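Local coordinates for diol-dehydratase (Roseburia inulinivorans, PDB 5I2A), which acts as a B12-independent dehydratase of the glycyl radical family, removing water from 1,2-propanediol, probably by radical chemistry to give the aldehyde, at residues K11-R14 with I15-V19; L244-I247 with A248-C251; P258-S261 with F262-C266. All coordinates share one frame; numbering follows the deposited sequence. Where two conformers were deposited one is given.

All three contacts are local and concern how helices begin or hold their turns, and they lie on the same side of the chain's centre, about 28 to 34 Å from it. Contacts 2 and 3 are neighbours, their centres about 12 Å apart: helix 238-253 and helix 262-279 follow one another in the chain and touch where Thr246 and Val250 meet Gln263 and Glu264. Contact 1, centred about 20 Å from contact 2 and 22 Å from contact 3, touches neither, yet Arg14 forms a salt bridge with Glu243 of helix 238-253. Helix 309-323 packs against both contact 1 and contact 3. The predicted radical site, Gly817, belongs to a later part of the chain.

Contact 1: K11-R14 with I15-V19; sequences KSDR and IKRLV
Asp13 and Arg17, four residues apart, form the charged part of this contact. In one of its two conformers, Asp13 OD2 receives Arg17 NH1 at 3.0 Å and a weak second bond from Arg17 NH2 at 3.3 Å. The carboxylate and guanidinium planes stand 78° apart: OD2 sits at the guanidinium edge, in its plane, while the arginine comes to that oxygen from above the carboxylate. Arg17 has CG beside its backbone N (chi1 -61°) and a chain bent at chi3, which brings the guanidinium back over the preceding turn, with Asp13 O above one face, toward its rim. With Asp13 divided between conformers, the bridge is doubtful as a full-time link; Glu71 gives Arg17 another acidic partner.

Backbone hydrogen bonds and a serine cap set up the start of helix 14-22. Ser12 OG accepts from Arg14 N at 3.2 Å, a capping bond that a small hydroxyl residue is well suited to make, and it also bonds Glu314. Ser12 O takes Ile15 N at 3.3 Å, with the donor 56° out of the carbonyl plane. A water donates to Ser12 O at 2.8 Å and accepts from Lys16 N, the water thus serving an N-H of the first turn. Further in, Leu18 N reaches Arg14 O at 3.0 Å, the regular bond of an alpha-helix.

Apolar contact comes from the aliphatic part of Arg14, whose CG lies 3.7 Å from Leu18 CD1. The arginine thus supplies methylenes to a buried leucine while its guanidinium goes on to Glu243 and Glu314. Lys11 CG rests loosely near Ile15 CG1, and Ile15 and Leu18 turn their branched ends to helix 309-323.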
ATOM      1  N   LYS A  11      17.171  26.151 -43.254  1.00 16.80           N
ATOM      2  CA  LYS A  11      16.874  24.761 -42.996  1.00 20.03           C
ATOM      3  C   LYS A  11      17.890  23.841 -43.673  1.00 26.01           C
ATOM      4  O   LYS A  11      18.090  23.920 -44.880  1.00 28.31           O
ATOM      5  CB  LYS A  11      15.458  24.432 -43.480  1.00 21.34           C
ATOM      6  CG  LYS A  11      15.076  22.950 -43.336  1.00 21.98           C
ATOM      7  CD  LYS A  11      13.583  22.731 -43.547  1.00 20.46           C
ATOM      8  CE  LYS A  11      13.293  21.960 -44.802  1.00 28.41           C
ATOM      9  NZ  LYS A  11      12.008  21.218 -44.707  1.00 30.05           N
ATOM     10  N   SER A  12      18.513  22.966 -42.891  1.00 22.25           N
ATOM     11  CA  SER A  12      19.422  21.950 -43.421  1.00 23.56           C
ATOM     12  C   SER A  12      18.705  20.904 -44.278  1.00 25.10           C
ATOM     13  O   SER A  12      17.548  20.564 -44.021  1.00 21.59           O
ATOM     14  CB  SER A  12      20.158  21.257 -42.276  1.00 21.67           C
ATOM     15  OG  SER A  12      20.824  20.090 -42.725  1.00 25.69           O
ATOM     16  N   ASP A  13      19.408  20.382 -45.282  0.61 23.84           N
ATOM     17  CA  ASP A  13      18.820  19.406 -46.195  0.61 22.02           C
ATOM     18  C   ASP A  13      18.624  18.055 -45.508  0.61 21.52           C
ATOM     19  O   ASP A  13      17.901  17.192 -46.007  0.61 20.07           O
ATOM     20  CB  ASP A  13      19.684  19.245 -47.462  0.61 26.23           C
ATOM     21  CG  ASP A  13      21.063  18.652 -47.177  0.61 26.07           C
ATOM     22  OD1 ASP A  13      21.681  19.000 -46.148  0.61 28.46           O
ATOM     23  OD2 ASP A  13      21.531  17.832 -47.994  0.61 33.39           O
ATOM     24  N   ARG A  14      19.269  17.881 -44.359  1.00 20.75           N
ATOM     25  CA  ARG A  14      19.100  16.672 -43.546  1.00 21.77           C
ATOM     26  C   ARG A  14      17.645  16.471 -43.104  1.00 18.21           C
ATOM     27  O   ARG A  14      17.145  15.354 -43.075  1.00 19.26           O
ATOM     28  CB  ARG A  14      20.003  16.747 -42.304  1.00 21.45           C
ATOM     29  CG  ARG A  14      19.996  15.507 -41.408  1.00 20.42           C
ATOM     30  CD  ARG A  14      20.612  15.824 -40.047  1.00 16.41           C
ATOM     31  NE  ARG A  14      21.840  16.609 -40.167  1.00 22.77           N
ATOM     32  CZ  ARG A  14      23.064  16.092 -40.188  1.00 22.08           C
ATOM     33  NH1 ARG A  14      23.240  14.781 -40.084  1.00 18.06           N
ATOM     34  NH2 ARG A  14      24.116  16.886 -40.311  1.00 20.41           N
ATOM     35  N   ILE A  15      16.976  17.570 -42.773  1.00 19.03           N
ATOM     36  CA  ILE A  15      15.682  17.508 -42.095  1.00 20.73           C
ATOM     37  C   ILE A  15      14.620  16.740 -42.883  1.00 20.23           C
ATOM     38  O   ILE A  15      13.985  15.842 -42.354  1.00 21.64           O
ATOM     39  CB  ILE A  15      15.159  18.929 -41.773  1.00 19.35           C
ATOM     40  CG1 ILE A  15      16.192  19.684 -40.934  1.00 17.73           C
ATOM     41  CG2 ILE A  15      13.804  18.869 -41.068  1.00 17.44           C
ATOM     42  CD1 ILE A  15      16.797  18.881 -39.780  1.00 17.24           C
ATOM     43  N   LYS A  16      14.440  17.071 -44.152  1.00 20.49           N
ATOM     44  CA  LYS A  16      13.439  16.380 -44.956  1.00 17.45           C
ATOM     45  C   LYS A  16      13.727  14.883 -45.064  1.00 18.86           C
ATOM     46  O   LYS A  16      12.803  14.065 -45.100  1.00 19.30           O
ATOM     47  CB  LYS A  16      13.349  16.991 -46.358  1.00 23.67           C
ATOM     48  CG  LYS A  16      12.344  16.279 -47.254  1.00 25.58           C
ATOM     49  CD  LYS A  16      12.119  17.038 -48.555  1.00 35.91           C
ATOM     50  CE  LYS A  16      10.850  16.563 -49.245  1.00 37.71           C
ATOM     51  NZ  LYS A  16      10.955  15.147 -49.671  1.00 37.36           N
ATOM     52  N   ARG A  17      15.001  14.515 -45.104  1.00 17.35           N
ATOM     53  CA  ARG A  17      15.334  13.097 -45.177  1.00 17.65           C
ATOM     54  C   ARG A  17      15.025  12.401 -43.844  1.00 17.64           C
ATOM     55  O   ARG A  17      14.553  11.265 -43.830  1.00 18.07           O
ATOM     56  CB  ARG A  17      16.802  12.898 -45.579  1.00 19.75           C
ATOM     57  CG  ARG A  17      17.133  13.492 -46.983  1.00 23.60           C
ATOM     58  CD  ARG A  17      18.470  12.977 -47.519  1.00 23.28           C
ATOM     59  NE  ARG A  17      19.597  13.504 -46.764  1.00 20.33           N
ATOM     60  CZ  ARG A  17      20.214  14.648 -47.044  1.00 24.51           C
ATOM     61  NH1 ARG A  17      19.818  15.379 -48.074  1.00 25.90           N
ATOM     62  NH2 ARG A  17      21.234  15.057 -46.300  1.00 19.65           N
ATOM     63  N   LEU A  18      15.295  13.081 -42.734  1.00 16.77           N
ATOM     64  CA  LEU A  18      14.914  12.551 -41.422  1.00 20.93           C
ATOM     65  C   LEU A  18      13.415  12.322 -41.369  1.00 16.86           C
ATOM     66  O   LEU A  18      12.957  11.279 -40.909  1.00 19.56           O
ATOM     67  CB  LEU A  18      15.329  13.497 -40.294  1.00 12.89           C
ATOM     68  CG  LEU A  18      16.835  13.641 -40.136  1.00 15.33           C
ATOM     69  CD1 LEU A  18      17.171  14.766 -39.166  1.00 17.59           C
ATOM     70  CD2 LEU A  18      17.444  12.318 -39.683  1.00 15.06           C
ATOM     71  N   VAL A  19      12.659  13.301 -41.852  1.00 19.49           N
ATOM     72  CA  VAL A  19      11.205  13.224 -41.812  1.00 18.58           C
ATOM     73  C   VAL A  19      10.651  12.071 -42.662  1.00 20.95           C
ATOM     74  O   VAL A  19       9.849  11.262 -42.179  1.00 18.34           O
ATOM     75  CB  VAL A  19      10.574  14.551 -42.258  1.00 19.63           C
ATOM     76  CG1 VAL A  19       9.106  14.365 -42.550  1.00 17.53           C
ATOM     77  CG2 VAL A  19      10.775  15.610 -41.175  1.00 15.02           C
TER
HETATM   78  O   HOH W   1      15.315  19.571 -45.460  1.00 19.66           O

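Contact 2: L244-I247 with A248-C251; sequences LLTI and ARVC
Thr246 and Arg249 meet along the outer side of helix 238-253, where Arg249 NH2 comes to 2.9 Å from Thr246 OG1. The arginine has CG beside its backbone N and bends at chi3 (-55°), so its guanidinium folds back over the previous turn and presents one face to Leu245 O and Thr246 CA. At the rim of this flat group, in its plane, a water accepts a weak bond from Arg249 NH1; the same water lies 3.2 Å from Thr246 OG1, placed to accept from that hydroxyl. A long, flexible cation suits this exposed place because it can lie across the helix surface and still reach solvent.

Two apolar pairs link residues one turn apart, the first from the other branch of Thr246. Its CG2 approaches Val250 CG2 at 4.1 Å; the threonine methyl can do this because it stands anti to the backbone N, while OG1 takes the position beside that N. Ile247 CG2 lies equally far, 4.1 Å, from Cys251 SG, a compact sulfur that fits beside a branched chain.

Behind these pairs stands the backbone. Val250 N bonds to Thr246 O at 2.9 Å, and Cys251 N does the same to Ile247 O at 2.9 Å. In the turn before, Gln242 O is a second acceptor for Thr246 OG1, an alternative to the water for its one hydroxyl hydrogen.

Farther out, Thr246 and Val250 touch Gln263, Glu264 and Gln267 of helix 262-279, while Leu244, Ile247, Ala248 and Cys251 pack on helix 200-233, chiefly against alanines, whose small side chains allow close approach. The arrangement is that of an amphipathic alpha-helix in the helices that surround the central alpha/beta barrel of the glycyl radical enzyme fold.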
ATOM      1  N   LEU A 244      29.126  10.994 -35.935  1.00 23.69           N
ATOM      2  CA  LEU A 244      29.001   9.853 -35.044  1.00 21.23           C
ATOM      3  C   LEU A 244      29.968   9.951 -33.876  1.00 26.60           C
ATOM      4  O   LEU A 244      29.613   9.604 -32.742  1.00 24.39           O
ATOM      5  CB  LEU A 244      29.223   8.551 -35.811  1.00 19.97           C
ATOM      6  CG  LEU A 244      28.060   8.176 -36.730  1.00 23.51           C
ATOM      7  CD1 LEU A 244      28.479   7.165 -37.785  1.00 19.97           C
ATOM      8  CD2 LEU A 244      26.879   7.641 -35.920  1.00 24.08           C
ATOM      9  N   LEU A 245      31.185  10.426 -34.138  1.00 24.79           N
ATOM     10  CA  LEU A 245      32.167  10.562 -33.064  1.00 23.23           C
ATOM     11  C   LEU A 245      31.748  11.645 -32.077  1.00 22.66           C
ATOM     12  O   LEU A 245      32.007  11.526 -30.882  1.00 27.22           O
ATOM     13  CB  LEU A 245      33.565  10.862 -33.615  1.00 24.51           C
ATOM     14  CG  LEU A 245      34.307   9.696 -34.276  1.00 26.23           C
ATOM     15  CD1 LEU A 245      35.572  10.211 -34.942  1.00 28.08           C
ATOM     16  CD2 LEU A 245      34.638   8.604 -33.252  1.00 22.74           C
ATOM     17  N   THR A 246      31.104  12.698 -32.571  1.00 20.65           N
ATOM     18  CA  THR A 246      30.590  13.735 -31.681  1.00 24.55           C
ATOM     19  C   THR A 246      29.457  13.163 -30.811  1.00 21.52           C
ATOM     20  O   THR A 246      29.415  13.400 -29.608  1.00 20.30           O
ATOM     21  CB  THR A 246      30.084  14.967 -32.454  1.00 27.41           C
ATOM     22  OG1 THR A 246      31.185  15.606 -33.111  1.00 27.27           O
ATOM     23  CG2 THR A 246      29.435  15.969 -31.494  1.00 22.13           C
ATOM     24  N   ILE A 247      28.570  12.386 -31.430  1.00 22.53           N
ATOM     25  CA  ILE A 247      27.476  11.734 -30.713  1.00 23.36           C
ATOM     26  C   ILE A 247      28.031  10.894 -29.554  1.00 24.11           C
ATOM     27  O   ILE A 247      27.527  10.963 -28.430  1.00 23.99           O
ATOM     28  CB  ILE A 247      26.614  10.853 -31.665  1.00 22.11           C
ATOM     29  CG1 ILE A 247      25.778  11.733 -32.588  1.00 21.40           C
ATOM     30  CG2 ILE A 247      25.679   9.960 -30.887  1.00 20.79           C
ATOM     31  CD1 ILE A 247      25.106  10.963 -33.707  1.00 19.55           C
ATOM     32  N   ALA A 248      29.089  10.138 -29.819  1.00 23.65           N
ATOM     33  CA  ALA A 248      29.706   9.308 -28.787  1.00 23.30           C
ATOM     34  C   ALA A 248      30.236  10.145 -27.634  1.00 23.28           C
ATOM     35  O   ALA A 248      30.049   9.782 -26.477  1.00 25.08           O
ATOM     36  CB  ALA A 248      30.823   8.453 -29.373  1.00 23.38           C
ATOM     37  N   ARG A 249      30.887  11.266 -27.937  1.00 23.46           N
ATOM     38  CA  ARG A 249      31.396  12.143 -26.880  1.00 25.06           C
ATOM     39  C   ARG A 249      30.249  12.745 -26.068  1.00 22.99           C
ATOM     40  O   ARG A 249      30.326  12.835 -24.843  1.00 22.54           O
ATOM     41  CB  ARG A 249      32.273  13.273 -27.455  1.00 24.48           C
ATOM     42  CG  ARG A 249      33.624  12.797 -28.023  1.00 34.93           C
ATOM     43  CD  ARG A 249      34.578  13.960 -28.350  1.00 31.69           C
ATOM     44  NE  ARG A 249      33.966  14.935 -29.251  1.00 34.12           N
ATOM     45  CZ  ARG A 249      34.003  14.864 -30.580  1.00 36.79           C
ATOM     46  NH1 ARG A 249      34.638  13.864 -31.181  1.00 37.32           N
ATOM     47  NH2 ARG A 249      33.400  15.797 -31.308  1.00 36.60           N
ATOM     48  N   VAL A 250      29.194  13.159 -26.754  1.00 22.50           N
ATOM     49  CA  VAL A 250      28.054  13.783 -26.089  1.00 18.62           C
ATOM     50  C   VAL A 250      27.362  12.786 -25.138  1.00 15.23           C
ATOM     51  O   VAL A 250      27.106  13.097 -23.982  1.00 18.61           O
ATOM     52  CB  VAL A 250      27.041  14.324 -27.121  1.00 19.13           C
ATOM     53  CG1 VAL A 250      25.708  14.619 -26.456  1.00 19.01           C
ATOM     54  CG2 VAL A 250      27.600  15.574 -27.804  1.00 19.19           C
ATOM     55  N   CYS A 251      27.097  11.582 -25.627  1.00 19.13           N
ATOM     56  CA  CYS A 251      26.350  10.601 -24.843  1.00 20.03           C
ATOM     57  C   CYS A 251      27.139  10.033 -23.664  1.00 23.17           C
ATOM     58  O   CYS A 251      26.549   9.460 -22.745  1.00 20.98           O
ATOM     59  CB  CYS A 251      25.870   9.464 -25.733  1.00 13.17           C
ATOM     60  SG  CYS A 251      24.618   9.977 -26.943  1.00 19.80           S
TER
HETATM   61  O   HOH W   2      33.914  14.721 -34.448  1.00 29.46           O

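Contact 3: P258-S261 with F262-C266; sequences PAES and FQEAC
Glu260 and Glu264 lie side by side and point the same way, with their carboxylate planes 39° apart. What draws Glu264 here is the backbone rather than its neighbour's acid: Glu264 OE1 accepts from Glu260 N at 2.7 Å, met on its anti side and 32° out of the carboxylate plane. An extended chain beyond CG gives Glu264 the length to reach back past the first turn.

Ser261, the N-cap of helix 262-279, turns its hydroxyl across the line of the two glutamates. Its OG lies between its own backbone N and carbonyl carbon (chi1 71°), the position from which it accepts Glu264 N at 3.0 Å. Serine is well suited here, being short enough to cap an N-H of the first turn. The pattern resembles a capping box, but the glutamate takes the N-H of the residue before the cap, not of Ser261. Ala259 CB meets Ala265 CB at 4.0 Å, two small residues fitting closely where loop and helix converge. Cys266 SG lies over one face of the Phe262 ring, toward its rim, and the ring meets Tyr298 edge-to-face.

With an alanine at Glu264, the Glu260 N-H and the Asn253 amide would probably lose their shared acceptor, leaving the loop freer to shift against the helix start.

Glu264 OE1 is thus gripped by two donors, Glu260 N and Asn253 ND2, which probably favours the charged carboxylate despite Glu260 OE2 lying 5.4 Å from that oxygen, and a negative charge by the positive helix end would probably be favourable.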
ATOM      1  N   PRO A 258      26.371  17.743 -15.959  1.00 16.67           N
ATOM      2  CA  PRO A 258      25.843  19.006 -16.483  1.00 17.09           C
ATOM      3  C   PRO A 258      26.204  19.207 -17.955  1.00 21.11           C
ATOM      4  O   PRO A 258      27.302  18.842 -18.375  1.00 22.77           O
ATOM      5  CB  PRO A 258      26.517  20.062 -15.599  1.00 19.51           C
ATOM      6  CG  PRO A 258      26.773  19.344 -14.299  1.00 17.17           C
ATOM      7  CD  PRO A 258      27.117  17.938 -14.699  1.00 15.19           C
ATOM      8  N   ALA A 259      25.273  19.754 -18.728  1.00 21.38           N
ATOM      9  CA  ALA A 259      25.495  19.965 -20.154  1.00 21.57           C
ATOM     10  C   ALA A 259      26.556  21.039 -20.396  1.00 22.54           C
ATOM     11  O   ALA A 259      26.434  22.142 -19.886  1.00 19.21           O
ATOM     12  CB  ALA A 259      24.188  20.353 -20.840  1.00 18.30           C
ATOM     13  N   GLU A 260      27.569  20.709 -21.196  1.00 21.45           N
ATOM     14  CA  GLU A 260      28.676  21.626 -21.500  1.00 30.01           C
ATOM     15  C   GLU A 260      28.567  22.330 -22.853  1.00 27.29           C
ATOM     16  O   GLU A 260      29.407  23.150 -23.197  1.00 26.67           O
ATOM     17  CB  GLU A 260      30.004  20.870 -21.470  1.00 26.14           C
ATOM     18  CG  GLU A 260      30.153  19.927 -20.308  1.00 34.85           C
ATOM     19  CD  GLU A 260      31.048  20.477 -19.228  1.00 46.01           C
ATOM     20  OE1 GLU A 260      30.846  21.645 -18.820  1.00 48.50           O
ATOM     21  OE2 GLU A 260      31.958  19.737 -18.800  1.00 49.02           O
ATOM     22  N   SER A 261      27.551  21.985 -23.629  1.00 25.20           N
ATOM     23  CA  SER A 261      27.361  22.576 -24.946  1.00 24.04           C
ATOM     24  C   SER A 261      25.887  22.577 -25.312  1.00 27.13           C
ATOM     25  O   SER A 261      25.080  21.932 -24.637  1.00 25.26           O
ATOM     26  CB  SER A 261      28.155  21.811 -26.004  1.00 22.23           C
ATOM     27  OG  SER A 261      27.579  20.543 -26.241  1.00 24.33           O
ATOM     28  N   PHE A 262      25.527  23.295 -26.376  1.00 19.67           N
ATOM     29  CA  PHE A 262      24.140  23.320 -26.784  1.00 20.98           C
ATOM     30  C   PHE A 262      23.738  21.927 -27.257  1.00 20.66           C
ATOM     31  O   PHE A 262      22.642  21.471 -26.957  1.00 21.93           O
ATOM     32  CB  PHE A 262      23.876  24.363 -27.875  1.00 19.73           C
ATOM     33  CG  PHE A 262      22.420  24.505 -28.233  1.00 17.30           C
ATOM     34  CD1 PHE A 262      21.504  24.955 -27.292  1.00 18.20           C
ATOM     35  CD2 PHE A 262      21.964  24.183 -29.499  1.00 19.47           C
ATOM     36  CE1 PHE A 262      20.156  25.085 -27.614  1.00 17.46           C
ATOM     37  CE2 PHE A 262      20.618  24.314 -29.833  1.00 16.77           C
ATOM     38  CZ  PHE A 262      19.714  24.766 -28.883  1.00 16.37           C
ATOM     39  N   GLN A 263      24.618  21.238 -27.980  1.00 15.69           N
ATOM     40  CA  GLN A 263      24.261  19.902 -28.437  1.00 18.63           C
ATOM     41  C   GLN A 263      24.095  18.952 -27.232  1.00 18.81           C
ATOM     42  O   GLN A 263      23.202  18.104 -27.228  1.00 19.41           O
ATOM     43  CB  GLN A 263      25.287  19.336 -29.423  1.00 18.59           C
ATOM     44  CG  GLN A 263      24.965  17.890 -29.828  1.00 18.89           C
ATOM     45  CD  GLN A 263      25.683  17.434 -31.091  1.00 24.53           C
ATOM     46  OE1 GLN A 263      26.382  18.209 -31.734  1.00 22.93           O
ATOM     47  NE2 GLN A 263      25.528  16.160 -31.433  1.00 18.63           N
ATOM     48  N   GLU A 264      24.948  19.095 -26.220  1.00 17.54           N
ATOM     49  CA  GLU A 264      24.810  18.285 -25.001  1.00 18.87           C
ATOM     50  C   GLU A 264      23.477  18.582 -24.297  1.00 18.03           C
ATOM     51  O   GLU A 264      22.805  17.662 -23.843  1.00 19.02           O
ATOM     52  CB  GLU A 264      25.982  18.515 -24.053  1.00 19.44           C
ATOM     53  CG  GLU A 264      27.215  17.709 -24.448  1.00 20.12           C
ATOM     54  CD  GLU A 264      28.345  17.760 -23.425  1.00 23.89           C
ATOM     55  OE1 GLU A 264      28.165  18.315 -22.316  1.00 24.04           O
ATOM     56  OE2 GLU A 264      29.419  17.217 -23.739  1.00 27.06           O
ATOM     57  N   ALA A 265      23.094  19.854 -24.242  1.00 16.26           N
ATOM     58  CA  ALA A 265      21.815  20.242 -23.674  1.00 17.54           C
ATOM     59  C   ALA A 265      20.669  19.607 -24.457  1.00 18.54           C
ATOM     60  O   ALA A 265      19.744  19.075 -23.861  1.00 20.15           O
ATOM     61  CB  ALA A 265      21.672  21.750 -23.646  1.00 14.91           C
ATOM     62  N   CYS A 266      20.752  19.637 -25.786  1.00 17.31           N
ATOM     63  CA  CYS A 266      19.721  19.046 -26.639  1.00 14.22           C
ATOM     64  C   CYS A 266      19.601  17.540 -26.439  1.00 20.29           C
ATOM     65  O   CYS A 266      18.489  17.002 -26.356  1.00 16.78           O
ATOM     66  CB  CYS A 266      20.004  19.327 -28.120  1.00 15.42           C
ATOM     67  SG  CYS A 266      19.721  21.029 -28.601  1.00 18.77           S
TER